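Local coordinates for enoyl-CoA hydratase subunit II (Geobacillus kaustophilus, PDB 2EJ5), which probably catalyses the hydration of enoyl-CoA thioesters, as a trimeric member of the crotonase family, and probably takes part in phenylacetic acid catabolism, at residues A[127-133]-A[159-165]; A[86-90]-A[111-116]; A[1-5]-A[30-35]. All blocks are in the same frame, centred on the assembly; numbering follows the deposited sequence.

Contact 1 of 3, residues A[127-133]-A[159-165]; sequences FAPAFIH and AVLGEKV
Start with the backbone pairing. F127 and V165 form an antiparallel hydrogen-bonded pair, CA atoms 5.3 Å apart: F127 N donates to V165 O at 3.0 Å, and V165 N to F127 O at 2.8 Å. From there the two segments run alongside each other, A128 opposite K164 (CA to CA 4.3 Å) and P129 opposite G162 (5.1 Å). Two CA-H...O contacts, both 3.4 Å, continue the approach: K164 CA to F127 O and G162 CA to P129 O. P129 sits at the centre of an inverse gamma turn (phi/psi -83/76), which takes the chain out of strand 126-128 toward the 3-10 turn holding I132 and H133. The pairing makes 165-166 an edge of the small three-stranded sheet whose middle strand, 126-128, also makes backbone hydrogen bonds from A128 to A105 and G107, an arrangement that fits the crotonase fold. Polar links come next. H133 (chi1 m) turns its ring so that NE2 donates to G162 O at 2.8 Å. G162, just past the end of helix 152-161, has positive phi (64/25), and a CB here would clash with I132 CG2 and H133 NE2. One water donates hydrogen bonds to P129 O (2.8 Å) and A159 O (3.0 Å) and accepts one from I132 N (2.9 Å). Van der Waals packing fills the rest: F127 CB makes an apolar contact with V165 CG2 at 3.6 Å, while I132 (chi1 t, chi2 p) lies against the backbone of the helix end, CB 3.5 Å from A159 O and CG2 3.7 Å from G162 CA. A203 of the second subunit packs on I132, and I207 of that same subunit on A159.

Contact 2 of 3, residues A[86-90]-A[111-116]; sequences MMKAL and SLALAC
Build two nearly parallel helical segments, 86-90 and 111-115, with axes 11.1 Å apart at closest approach and a crossing angle of -17°. The nearest CA pairs are M87 with L112 (7.9 Å) and L90 with A115 (7.4 Å). Contact is made by side chains, with 244 Å² buried in all. M86 opens the first segment; although its CA-to-CB bond points toward the other helix, its side chain packs on N32, V35 and T36 of helix 29-44. M87 leaves its helix sideways, but an all-m rotamer (chi1 -56°, chi2 -52°, chi3 -61°) curls the thioether back, so that CE lands 3.5 Å from A115 CB and 4.3 Å from S111 O, with SD 4.5 Å from L112 CD1. One turn on from M86, L90 has its CA-to-CB bond toward the other helix. Its chi1 t, chi2 p rotamer carries CD2 to 3.5 Å from A115 CB, 3.7 Å from L112 CD1 and 4.4 Å from C116 SG, and its own N closes the helical turn on M86 O at 3.0 Å. Because A115 has just a methyl group, both M87 CE and L90 CD2 can reach it at 3.5 Å; L112, also chi1 t and chi2 p, borders L90. This is plain helix-helix packing inside the crotonase-type core, the centre of the contact lying about 6 Å from the centre of the chain. Helix 29-44 lies against M86 and L90, the latter through L39; strand 97-101 meets L90 and C116 through V97, and helix 142-150 covers A115 with Y145 and L114 with H142 and L146.

Contact 3 of 3, residues A[1-5]-A[30-35]; sequences MYETI and QMNAEV
This is the N-terminal lead-in to the first strand of the crotonase-type sheet: residues 1-5, mostly irregular, bend over the early turns of helix 29-44, and one glutamate of that helix receives the turning backbone. E34 has chi1 m (-65°) and chi2 t (-178°), which extends its carboxylate toward the loop. OE2 accepts E3 N at 2.9 Å and a nearly straight 171°. OE1 accepts T4 N at 2.8 Å and, more weakly, I5 N at 3.4 Å. The amides converge because E3 (-111/-27) and T4 (-107/-12) are both curled, before I5 opens into the extended strand (-133/167). T4 lies closest to the helix by CA, 5.3 Å from M31 CA, and Y2 CA is 6.7 Å from E34 CA. Y2 takes chi1 m and sets its ring beside the helix, CD1 3.6 Å from E34 CB; its hydroxyl is hydrogen-bonded further on, to Q41. The I5 rotamer (chi1 p, chi2 t) sends CG2 inward, 3.9 Å from M31 CG on an extended, all-t methionine and 3.7 Å from V35 CG2. Strand 13-18 continues this apolar layer, L16 touching both I5 and V35. T4, with chi1 p, places CG2 3.4 Å from Q30 CG and turns its hydroxyl to E34, where OG1 donates to OE1 in a very short bond of 2.5 Å.

In the fold
Along the chain the segments come in series: contact 3 closes first, then contact 2, then contact 1. In space contact 2 is central. Its centre lies 15 Å from that of contact 3 and 18 Å from that of contact 1, while contacts 1 and 3 are 27 Å apart between centres and do not touch. Helices join the neighbours: M86 packs against N32 and V35 of helix 29-44, and S111 and A113 of helix 108-115 meet F131 and F127. Contact 3 thus belongs to the lead-in to strand 5-10, outermost of the six-stranded sheet within this chain, contact 2 to the helices packed on it, and contact 1 to the small three-stranded sheet and the surface facing another subunit of the trimer.

Contact 1 of 3, residues A[127-133]-A[159-165]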
# COMPACT_ATOMS: atom_id res chain seq x y z
N PHE A 127 -3.02 15.47 -13.68
CA PHE A 127 -2.69 14.13 -14.11
C PHE A 127 -3.91 13.61 -14.83
O PHE A 127 -5.03 13.68 -14.31
CB PHE A 127 -2.33 13.23 -12.91
CG PHE A 127 -0.95 13.44 -12.34
CD1 PHE A 127 0.17 13.48 -13.17
CD2 PHE A 127 -0.77 13.54 -10.96
CE1 PHE A 127 1.45 13.63 -12.63
CE2 PHE A 127 0.48 13.70 -10.39
CZ PHE A 127 1.61 13.72 -11.22
N ALA A 128 -3.70 13.09 -16.03
CA ALA A 128 -4.79 12.57 -16.83
C ALA A 128 -4.54 11.09 -17.18
O ALA A 128 -3.74 10.80 -18.05
CB ALA A 128 -4.96 13.45 -18.11
N PRO A 129 -5.23 10.15 -16.49
CA PRO A 129 -5.01 8.74 -16.84
C PRO A 129 -5.89 8.41 -18.04
O PRO A 129 -6.94 7.77 -17.90
CB PRO A 129 -5.46 7.97 -15.59
CG PRO A 129 -6.30 8.92 -14.77
CD PRO A 129 -6.22 10.30 -15.41
N ALA A 130 -5.45 8.87 -19.20
CA ALA A 130 -6.35 9.05 -20.34
C ALA A 130 -6.47 7.81 -21.23
O ALA A 130 -7.36 7.76 -22.10
CB ALA A 130 -5.89 10.24 -21.17
N PHE A 131 -5.59 6.83 -21.01
CA PHE A 131 -5.55 5.59 -21.82
C PHE A 131 -6.95 5.00 -22.13
O PHE A 131 -7.31 4.74 -23.30
CB PHE A 131 -4.70 4.53 -21.09
CG PHE A 131 -3.36 5.02 -20.61
CD1 PHE A 131 -2.23 4.92 -21.42
CD2 PHE A 131 -3.23 5.51 -19.29
CE1 PHE A 131 -0.97 5.29 -20.95
CE2 PHE A 131 -1.99 5.92 -18.81
CZ PHE A 131 -0.84 5.80 -19.65
N ILE A 132 -7.76 4.85 -21.08
CA ILE A 132 -9.08 4.20 -21.20
C ILE A 132 -10.02 4.87 -22.25
O ILE A 132 -10.81 4.17 -22.92
CB ILE A 132 -9.81 4.05 -19.83
CG1 ILE A 132 -11.00 3.06 -19.96
CG2 ILE A 132 -10.26 5.43 -19.24
CD1 ILE A 132 -10.56 1.61 -20.17
N HIS A 133 -9.89 6.18 -22.41
CA HIS A 133 -10.76 6.89 -23.36
C HIS A 133 -10.45 6.59 -24.83
O HIS A 133 -11.25 6.89 -25.69
CB HIS A 133 -10.76 8.39 -23.07
CG HIS A 133 -11.01 8.70 -21.63
ND1 HIS A 133 -12.14 8.27 -20.96
CD2 HIS A 133 -10.28 9.39 -20.72
CE1 HIS A 133 -12.11 8.69 -19.71
NE2 HIS A 133 -10.99 9.37 -19.54
N ALA A 159 -7.41 4.23 -13.37
CA ALA A 159 -7.26 3.52 -14.63
C ALA A 159 -8.57 3.30 -15.37
O ALA A 159 -8.58 3.28 -16.60
CB ALA A 159 -6.57 2.14 -14.43
N VAL A 160 -9.67 3.07 -14.64
CA VAL A 160 -10.90 2.61 -15.27
C VAL A 160 -11.79 3.77 -15.63
O VAL A 160 -12.29 3.86 -16.76
CB VAL A 160 -11.66 1.50 -14.44
CG1 VAL A 160 -13.11 1.27 -14.93
CG2 VAL A 160 -10.87 0.22 -14.44
N LEU A 161 -11.97 4.68 -14.68
CA LEU A 161 -12.84 5.83 -14.93
C LEU A 161 -12.12 6.90 -15.73
O LEU A 161 -12.75 7.68 -16.45
CB LEU A 161 -13.41 6.34 -13.62
CG LEU A 161 -14.32 5.31 -12.94
CD1 LEU A 161 -14.79 5.82 -11.58
CD2 LEU A 161 -15.53 4.88 -13.83
N GLY A 162 -10.78 6.90 -15.65
CA GLY A 162 -9.97 7.81 -16.47
C GLY A 162 -10.16 9.30 -16.19
O GLY A 162 -9.91 10.12 -17.06
N GLU A 163 -10.60 9.67 -14.99
CA GLU A 163 -10.92 11.07 -14.74
C GLU A 163 -9.67 11.86 -14.36
O GLU A 163 -8.90 11.46 -13.49
CB GLU A 163 -11.98 11.24 -13.66
CG GLU A 163 -13.21 10.41 -13.88
CD GLU A 163 -14.39 11.00 -13.18
OE1 GLU A 163 -14.88 10.39 -12.20
OE2 GLU A 163 -14.83 12.11 -13.61
N LYS A 164 -9.50 12.99 -15.03
CA LYS A 164 -8.39 13.91 -14.80
C LYS A 164 -8.38 14.44 -13.34
O LYS A 164 -9.42 14.73 -12.79
CB LYS A 164 -8.44 15.06 -15.81
CG LYS A 164 -7.38 16.13 -15.60
CD LYS A 164 -7.70 17.37 -16.45
CE LYS A 164 -6.91 17.38 -17.77
NZ LYS A 164 -6.80 18.77 -18.38
N VAL A 165 -7.20 14.56 -12.75
CA VAL A 165 -7.10 15.10 -11.39
C VAL A 165 -6.31 16.40 -11.37
O VAL A 165 -5.30 16.52 -12.05
CB VAL A 165 -6.53 14.10 -10.34
CG1 VAL A 165 -7.52 12.95 -10.09
CG2 VAL A 165 -5.23 13.54 -10.78
O HOH W 1 -6.86 5.01 -18.28

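Contact 2 of 3, residues A[86-90]-A[111-116]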
# COMPACT_ATOMS: atom_id res chain seq x y z
N MET A 86 13.71 2.76 -21.49
CA MET A 86 13.60 4.04 -20.79
C MET A 86 13.14 3.82 -19.34
O MET A 86 13.75 4.33 -18.41
CB MET A 86 12.61 4.95 -21.54
CG MET A 86 12.57 6.46 -21.06
SD MET A 86 11.33 7.58 -21.69
CE MET A 86 9.76 6.88 -21.14
N MET A 87 12.07 3.06 -19.16
CA MET A 87 11.56 2.78 -17.82
C MET A 87 12.51 1.92 -17.02
O MET A 87 12.62 2.10 -15.81
CB MET A 87 10.11 2.22 -17.86
CG MET A 87 9.09 3.17 -18.62
SD MET A 87 9.01 4.92 -18.14
CE MET A 87 8.50 4.74 -16.43
N LYS A 88 13.25 1.01 -17.67
CA LYS A 88 14.26 0.22 -16.95
C LYS A 88 15.43 1.09 -16.53
O LYS A 88 15.95 0.92 -15.42
CB LYS A 88 14.79 -0.96 -17.77
CG LYS A 88 13.71 -1.97 -18.10
CD LYS A 88 14.31 -3.16 -18.80
CE LYS A 88 13.33 -4.28 -18.76
NZ LYS A 88 13.66 -5.31 -19.82
N ALA A 89 15.86 2.00 -17.41
CA ALA A 89 16.92 2.94 -17.03
C ALA A 89 16.48 3.77 -15.82
O ALA A 89 17.23 3.94 -14.87
CB ALA A 89 17.30 3.89 -18.20
N LEU A 90 15.27 4.31 -15.86
CA LEU A 90 14.78 5.11 -14.72
C LEU A 90 14.72 4.25 -13.48
O LEU A 90 15.15 4.65 -12.41
CB LEU A 90 13.42 5.74 -15.04
CG LEU A 90 12.73 6.68 -14.04
CD1 LEU A 90 13.68 7.81 -13.55
CD2 LEU A 90 11.44 7.24 -14.67
N SER A 111 2.59 8.28 -16.46
CA SER A 111 3.45 7.14 -16.11
C SER A 111 4.85 7.52 -15.70
O SER A 111 5.38 7.04 -14.67
CB SER A 111 3.52 6.15 -17.28
OG SER A 111 2.20 5.77 -17.58
N LEU A 112 5.47 8.36 -16.54
CA LEU A 112 6.81 8.86 -16.26
C LEU A 112 6.86 9.58 -14.89
O LEU A 112 7.79 9.37 -14.12
CB LEU A 112 7.27 9.85 -17.38
CG LEU A 112 8.70 10.36 -17.21
CD1 LEU A 112 9.71 9.24 -17.26
CD2 LEU A 112 9.04 11.38 -18.32
N ALA A 113 5.89 10.45 -14.63
CA ALA A 113 5.86 11.18 -13.35
C ALA A 113 5.76 10.23 -12.13
O ALA A 113 6.44 10.40 -11.12
CB ALA A 113 4.75 12.22 -13.35
N LEU A 114 4.92 9.19 -12.25
CA LEU A 114 4.74 8.22 -11.17
C LEU A 114 6.01 7.43 -10.90
O LEU A 114 6.22 6.94 -9.77
CB LEU A 114 3.60 7.26 -11.54
CG LEU A 114 2.22 7.82 -11.84
CD1 LEU A 114 1.23 6.66 -12.16
CD2 LEU A 114 1.70 8.67 -10.64
N ALA A 115 6.85 7.24 -11.93
CA ALA A 115 8.10 6.47 -11.78
C ALA A 115 9.23 7.25 -11.10
O ALA A 115 10.26 6.66 -10.70
CB ALA A 115 8.58 5.90 -13.15
N CYS A 116 9.07 8.57 -10.99
CA CYS A 116 10.08 9.40 -10.32
C CYS A 116 9.96 9.31 -8.81
O CYS A 116 8.95 8.85 -8.31
CB CYS A 116 9.98 10.85 -10.79
SG CYS A 116 10.42 10.99 -12.58

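Contact 3 of 3, residues A[1-5]-A[30-35]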
# COMPACT_ATOMS: atom_id res chain seq x y z
N MET A 1 23.78 17.58 -30.75
CA MET A 1 23.24 17.48 -29.36
C MET A 1 22.06 16.49 -29.33
O MET A 1 21.81 15.80 -30.32
CB MET A 1 22.80 18.89 -28.86
CG MET A 1 23.94 19.93 -28.71
SD MET A 1 25.41 19.32 -27.82
CE MET A 1 26.64 20.54 -28.32
N TYR A 2 21.35 16.41 -28.20
CA TYR A 2 20.04 15.76 -28.16
C TYR A 2 19.07 16.66 -28.92
O TYR A 2 19.23 17.88 -28.90
CB TYR A 2 19.54 15.60 -26.71
CG TYR A 2 20.29 14.58 -25.85
CD1 TYR A 2 20.32 13.22 -26.18
CD2 TYR A 2 20.94 14.97 -24.69
CE1 TYR A 2 21.00 12.29 -25.40
CE2 TYR A 2 21.60 14.05 -23.88
CZ TYR A 2 21.63 12.72 -24.24
OH TYR A 2 22.28 11.82 -23.45
N GLU A 3 18.05 16.09 -29.55
CA GLU A 3 17.11 16.87 -30.37
C GLU A 3 15.70 17.00 -29.82
O GLU A 3 14.99 17.96 -30.15
CB GLU A 3 17.03 16.29 -31.77
CG GLU A 3 18.36 15.82 -32.27
CD GLU A 3 18.30 15.26 -33.66
OE1 GLU A 3 19.35 15.32 -34.32
OE2 GLU A 3 17.21 14.78 -34.08
N THR A 4 15.26 16.01 -29.02
CA THR A 4 13.90 16.05 -28.48
C THR A 4 13.89 16.38 -26.99
O THR A 4 12.84 16.63 -26.42
CB THR A 4 13.16 14.72 -28.68
OG1 THR A 4 13.84 13.70 -27.93
CG2 THR A 4 13.12 14.34 -30.18
N ILE A 5 15.07 16.33 -26.37
CA ILE A 5 15.24 16.75 -24.99
C ILE A 5 16.44 17.67 -24.87
O ILE A 5 17.28 17.77 -25.80
CB ILE A 5 15.44 15.53 -24.03
CG1 ILE A 5 16.85 14.96 -24.18
CG2 ILE A 5 14.33 14.45 -24.26
CD1 ILE A 5 17.25 14.03 -23.09
N GLN A 30 12.77 8.62 -30.83
CA GLN A 30 14.03 9.22 -30.42
C GLN A 30 13.99 9.95 -29.05
O GLN A 30 15.01 10.00 -28.39
CB GLN A 30 14.71 10.07 -31.52
CG GLN A 30 14.24 11.50 -31.68
CD GLN A 30 15.07 12.26 -32.72
OE1 GLN A 30 16.24 12.64 -32.47
NE2 GLN A 30 14.48 12.47 -33.89
N MET A 31 12.84 10.50 -28.66
CA MET A 31 12.68 11.03 -27.29
C MET A 31 12.87 9.89 -26.31
O MET A 31 13.58 10.05 -25.34
CB MET A 31 11.33 11.72 -27.05
CG MET A 31 11.25 12.40 -25.62
SD MET A 31 9.70 13.12 -25.08
CE MET A 31 10.23 13.43 -23.44
N ASN A 32 12.22 8.76 -26.57
CA ASN A 32 12.42 7.57 -25.75
C ASN A 32 13.88 7.20 -25.66
O ASN A 32 14.39 6.94 -24.59
CB ASN A 32 11.60 6.38 -26.26
CG ASN A 32 10.16 6.49 -25.90
OD1 ASN A 32 9.82 6.68 -24.72
ND2 ASN A 32 9.29 6.39 -26.89
N ALA A 33 14.55 7.16 -26.82
CA ALA A 33 15.94 6.79 -26.86
C ALA A 33 16.85 7.80 -26.17
O ALA A 33 17.85 7.41 -25.57
CB ALA A 33 16.37 6.59 -28.32
N GLU A 34 16.56 9.09 -26.32
CA GLU A 34 17.42 10.14 -25.74
C GLU A 34 17.28 10.16 -24.22
O GLU A 34 18.25 10.28 -23.51
CB GLU A 34 17.12 11.51 -26.35
CG GLU A 34 17.45 11.55 -27.87
CD GLU A 34 17.21 12.91 -28.51
OE1 GLU A 34 16.33 13.66 -28.02
OE2 GLU A 34 17.90 13.21 -29.52
N VAL A 35 16.05 10.01 -23.73
CA VAL A 35 15.81 10.00 -22.29
C VAL A 35 16.58 8.85 -21.65
O VAL A 35 17.22 9.04 -20.62
CB VAL A 35 14.32 9.98 -21.96
CG1 VAL A 35 14.09 9.64 -20.45
CG2 VAL A 35 13.66 11.33 -22.31